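Apoptosis regulator CED-9 (Caenorhabditis elegans, PDB 1OHU) helps control programmed cell death by sequestering the caspase activator CED-4, which it releases when EGL-1 binds. Local coordinates at residues 69-74 with 83-88. The protein carries 3 engineered substitutions. Residues are numbered along the deposited sequence; the frame is centred on the assembly and turned at random.
Sequences EQLLAV and QDVVRT
Val85 packs its isopropyl group against the end of helix 44-71, where it meets Gln70 and Leu71. Along 83-88 the neighbours look elsewhere at first: Gln83 starts away from 69-74, and its side chain lies against Phe138 and Arg142 of helix 128-144. Two residues on, the side chain of Val85 sets out toward the other segment, and its CA comes within 6.1 Å of the CA of Leu71. CG2 rests on the helix end, 3.7 Å from the backbone N of Leu71 and 3.8 Å from CB of Gln70. CG1, which lies opposite the Val85 backbone N (chi1 168°), spans the two side chains, reaching CB of Leu71 and, at 4.1 Å, the Gln70 amide oxygen OE1. Leu71 crosses Val85 nearly at a right angle: its CG is swung away from its own backbone N (chi1 -163°), which brings CD1 3.9 Å from CB of Val85. Phe67, one turn earlier in helix 44-71, also touches Val85. With an alanine in place of Val85, both methyls go, which is likely to leave a gap over the Leu71 N and the CB of Gln70 and thin the contact with Leu71 CD1. Val86 then turns to Leu107 and Phe110 of helix 101-118, the same helix whose Val114 packs against Leu71, and Thr88 ends the segment against Phe67. The contact thus joins the end of helix 44-71 to the short helix 79-86 in the all-helical Bcl-2 fold. No hydrogen bond links the two segments, which bury 166 Å² between them, so the contact depends on the fit of apolar surfaces, with Leu71 and Val85 buried and Gln70, at the exposed edge, giving its CB.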
ATOM      1  N   GLU A  69      10.260  11.993  -1.657  1.00 22.61           N
ATOM      2  CA  GLU A  69      10.765  13.354  -1.688  1.00 24.01           C
ATOM      3  C   GLU A  69      10.167  14.058  -2.899  1.00 23.47           C
ATOM      4  O   GLU A  69      10.007  15.271  -2.895  1.00 22.85           O
ATOM      5  CB  GLU A  69      12.297  13.380  -1.735  1.00 23.71           C
ATOM      6  CG  GLU A  69      12.936  13.101  -0.382  1.00 28.17           C
ATOM      7  CD  GLU A  69      14.453  13.211  -0.391  1.00 27.86           C
ATOM      8  OE1 GLU A  69      15.091  12.336   0.216  1.00 30.91           O
ATOM      9  OE2 GLU A  69      15.013  14.162  -0.983  1.00 29.11           O
ATOM     10  N   GLN A  70       9.819  13.290  -3.930  1.00 23.87           N
ATOM     11  CA  GLN A  70       9.201  13.864  -5.128  1.00 24.12           C
ATOM     12  C   GLN A  70       7.751  14.209  -4.805  1.00 26.16           C
ATOM     13  O   GLN A  70       7.263  15.297  -5.122  1.00 25.16           O
ATOM     14  CB  GLN A  70       9.211  12.868  -6.288  1.00 23.86           C
ATOM     15  CG  GLN A  70      10.604  12.500  -6.812  1.00 25.10           C
ATOM     16  CD  GLN A  70      10.539  11.623  -8.046  1.00 23.99           C
ATOM     17  OE1 GLN A  70       9.635  10.800  -8.188  1.00 24.41           O
ATOM     18  NE2 GLN A  70      11.507  11.780  -8.934  1.00 21.71           N
ATOM     19  N   LEU A  71       7.068  13.261  -4.178  1.00 25.90           N
ATOM     20  CA  LEU A  71       5.672  13.433  -3.804  1.00 28.32           C
ATOM     21  C   LEU A  71       5.485  14.594  -2.830  1.00 29.77           C
ATOM     22  O   LEU A  71       4.471  15.289  -2.867  1.00 31.18           O
ATOM     23  CB  LEU A  71       5.143  12.153  -3.164  1.00 26.79           C
ATOM     24  CG  LEU A  71       3.621  12.050  -3.107  1.00 28.73           C
ATOM     25  CD1 LEU A  71       3.084  12.005  -4.532  1.00 28.02           C
ATOM     26  CD2 LEU A  71       3.204  10.792  -2.351  1.00 26.12           C
ATOM     27  N   LEU A  72       6.472  14.800  -1.963  1.00 31.10           N
ATOM     28  CA  LEU A  72       6.404  15.861  -0.969  1.00 33.10           C
ATOM     29  C   LEU A  72       7.069  17.158  -1.404  1.00 33.77           C
ATOM     30  O   LEU A  72       7.202  18.075  -0.601  1.00 33.06           O
ATOM     31  CB  LEU A  72       7.028  15.382   0.340  1.00 30.99           C
ATOM     32  CG  LEU A  72       6.520  14.025   0.841  1.00 32.23           C
ATOM     33  CD1 LEU A  72       7.201  13.683   2.155  1.00 31.04           C
ATOM     34  CD2 LEU A  72       5.003  14.057   1.011  1.00 31.25           C
ATOM     35  N   ALA A  73       7.492  17.226  -2.667  1.00 35.02           N
ATOM     36  CA  ALA A  73       8.135  18.423  -3.203  1.00 36.29           C
ATOM     37  C   ALA A  73       7.171  19.607  -3.135  1.00 38.58           C
ATOM     38  O   ALA A  73       7.590  20.748  -2.947  1.00 37.83           O
ATOM     39  CB  ALA A  73       8.573  18.187  -4.646  1.00 35.96           C
ATOM     40  N   VAL A  74       5.882  19.320  -3.303  1.00 39.69           N
ATOM     41  CA  VAL A  74       4.834  20.337  -3.239  1.00 41.91           C
ATOM     42  C   VAL A  74       4.035  20.119  -1.953  1.00 42.72           C
ATOM     43  O   VAL A  74       3.574  19.009  -1.678  1.00 41.12           O
ATOM     44  CB  VAL A  74       3.874  20.232  -4.445  1.00 41.77           C
ATOM     45  CG1 VAL A  74       2.820  21.323  -4.373  1.00 41.57           C
ATOM     46  CG2 VAL A  74       4.660  20.333  -5.741  1.00 42.80           C
ATOM     47  N   GLN A  83      -0.013  10.577  -9.304  1.00 32.41           N
ATOM     48  CA  GLN A  83       0.105   9.660 -10.430  1.00 33.21           C
ATOM     49  C   GLN A  83       1.444   9.766 -11.163  1.00 33.01           C
ATOM     50  O   GLN A  83       1.951   8.770 -11.679  1.00 31.54           O
ATOM     51  CB  GLN A  83      -1.057   9.890 -11.396  1.00 34.54           C
ATOM     52  CG  GLN A  83      -2.388   9.386 -10.852  1.00 35.56           C
ATOM     53  CD  GLN A  83      -3.555   9.721 -11.761  1.00 36.20           C
ATOM     54  OE1 GLN A  83      -4.321  10.645 -11.493  1.00 38.59           O
ATOM     55  NE2 GLN A  83      -3.688   8.978 -12.847  1.00 36.66           N
ATOM     56  N   ASP A  84       2.020  10.965 -11.209  1.00 31.78           N
ATOM     57  CA  ASP A  84       3.308  11.148 -11.872  1.00 30.15           C
ATOM     58  C   ASP A  84       4.419  10.468 -11.072  1.00 29.84           C
ATOM     59  O   ASP A  84       5.328   9.863 -11.647  1.00 27.36           O
ATOM     60  CB  ASP A  84       3.672  12.633 -11.999  1.00 32.22           C
ATOM     61  CG  ASP A  84       2.684  13.424 -12.837  1.00 32.95           C
ATOM     62  OD1 ASP A  84       2.089  12.856 -13.774  1.00 27.85           O
ATOM     63  OD2 ASP A  84       2.527  14.634 -12.557  1.00 37.91           O
ATOM     64  N   VAL A  85       4.344  10.585  -9.745  1.00 27.42           N
ATOM     65  CA  VAL A  85       5.357  10.023  -8.849  1.00 27.55           C
ATOM     66  C   VAL A  85       5.307   8.512  -8.714  1.00 27.91           C
ATOM     67  O   VAL A  85       6.341   7.855  -8.607  1.00 28.17           O
ATOM     68  CB  VAL A  85       5.245  10.642  -7.427  1.00 25.12           C
ATOM     69  CG1 VAL A  85       6.090   9.854  -6.426  1.00 23.50           C
ATOM     70  CG2 VAL A  85       5.702  12.087  -7.457  1.00 26.94           C
ATOM     71  N   VAL A  86       4.094   7.981  -8.732  1.00 29.57           N
ATOM     72  CA  VAL A  86       3.820   6.559  -8.562  1.00 32.80           C
ATOM     73  C   VAL A  86       3.790   5.729  -9.854  1.00 35.73           C
ATOM     74  O   VAL A  86       3.717   4.499  -9.814  1.00 35.34           O
ATOM     75  CB  VAL A  86       2.474   6.427  -7.805  1.00 33.30           C
ATOM     76  CG1 VAL A  86       1.680   5.238  -8.297  1.00 32.93           C
ATOM     77  CG2 VAL A  86       2.745   6.351  -6.306  1.00 31.27           C
ATOM     78  N   ARG A  87       3.857   6.409 -10.990  1.00 39.05           N
ATOM     79  CA  ARG A  87       3.819   5.757 -12.294  1.00 43.28           C
ATOM     80  C   ARG A  87       4.673   4.485 -12.414  1.00 43.17           C
ATOM     81  O   ARG A  87       4.198   3.469 -12.923  1.00 44.83           O
ATOM     82  CB  ARG A  87       4.236   6.757 -13.380  1.00 46.97           C
ATOM     83  CG  ARG A  87       4.120   6.236 -14.809  1.00 52.24           C
ATOM     84  CD  ARG A  87       4.724   7.226 -15.799  1.00 57.91           C
ATOM     85  NE  ARG A  87       4.684   6.738 -17.179  1.00 64.47           N
ATOM     86  CZ  ARG A  87       5.241   7.367 -18.215  1.00 66.71           C
ATOM     87  NH1 ARG A  87       5.883   8.515 -18.028  1.00 68.46           N
ATOM     88  NH2 ARG A  87       5.160   6.851 -19.437  1.00 66.40           N
ATOM     89  N   THR A  88       5.915   4.530 -11.936  1.00 41.22           N
ATOM     90  CA  THR A  88       6.804   3.374 -12.055  1.00 39.08           C
ATOM     91  C   THR A  88       6.982   2.499 -10.813  1.00 39.37           C
ATOM     92  O   THR A  88       7.788   1.571 -10.823  1.00 38.19           O
ATOM     93  CB  THR A  88       8.208   3.809 -12.551  1.00 36.69           C
ATOM     94  OG1 THR A  88       8.895   4.517 -11.512  1.00 33.04           O
ATOM     95  CG2 THR A  88       8.078   4.718 -13.765  1.00 34.39           C
TER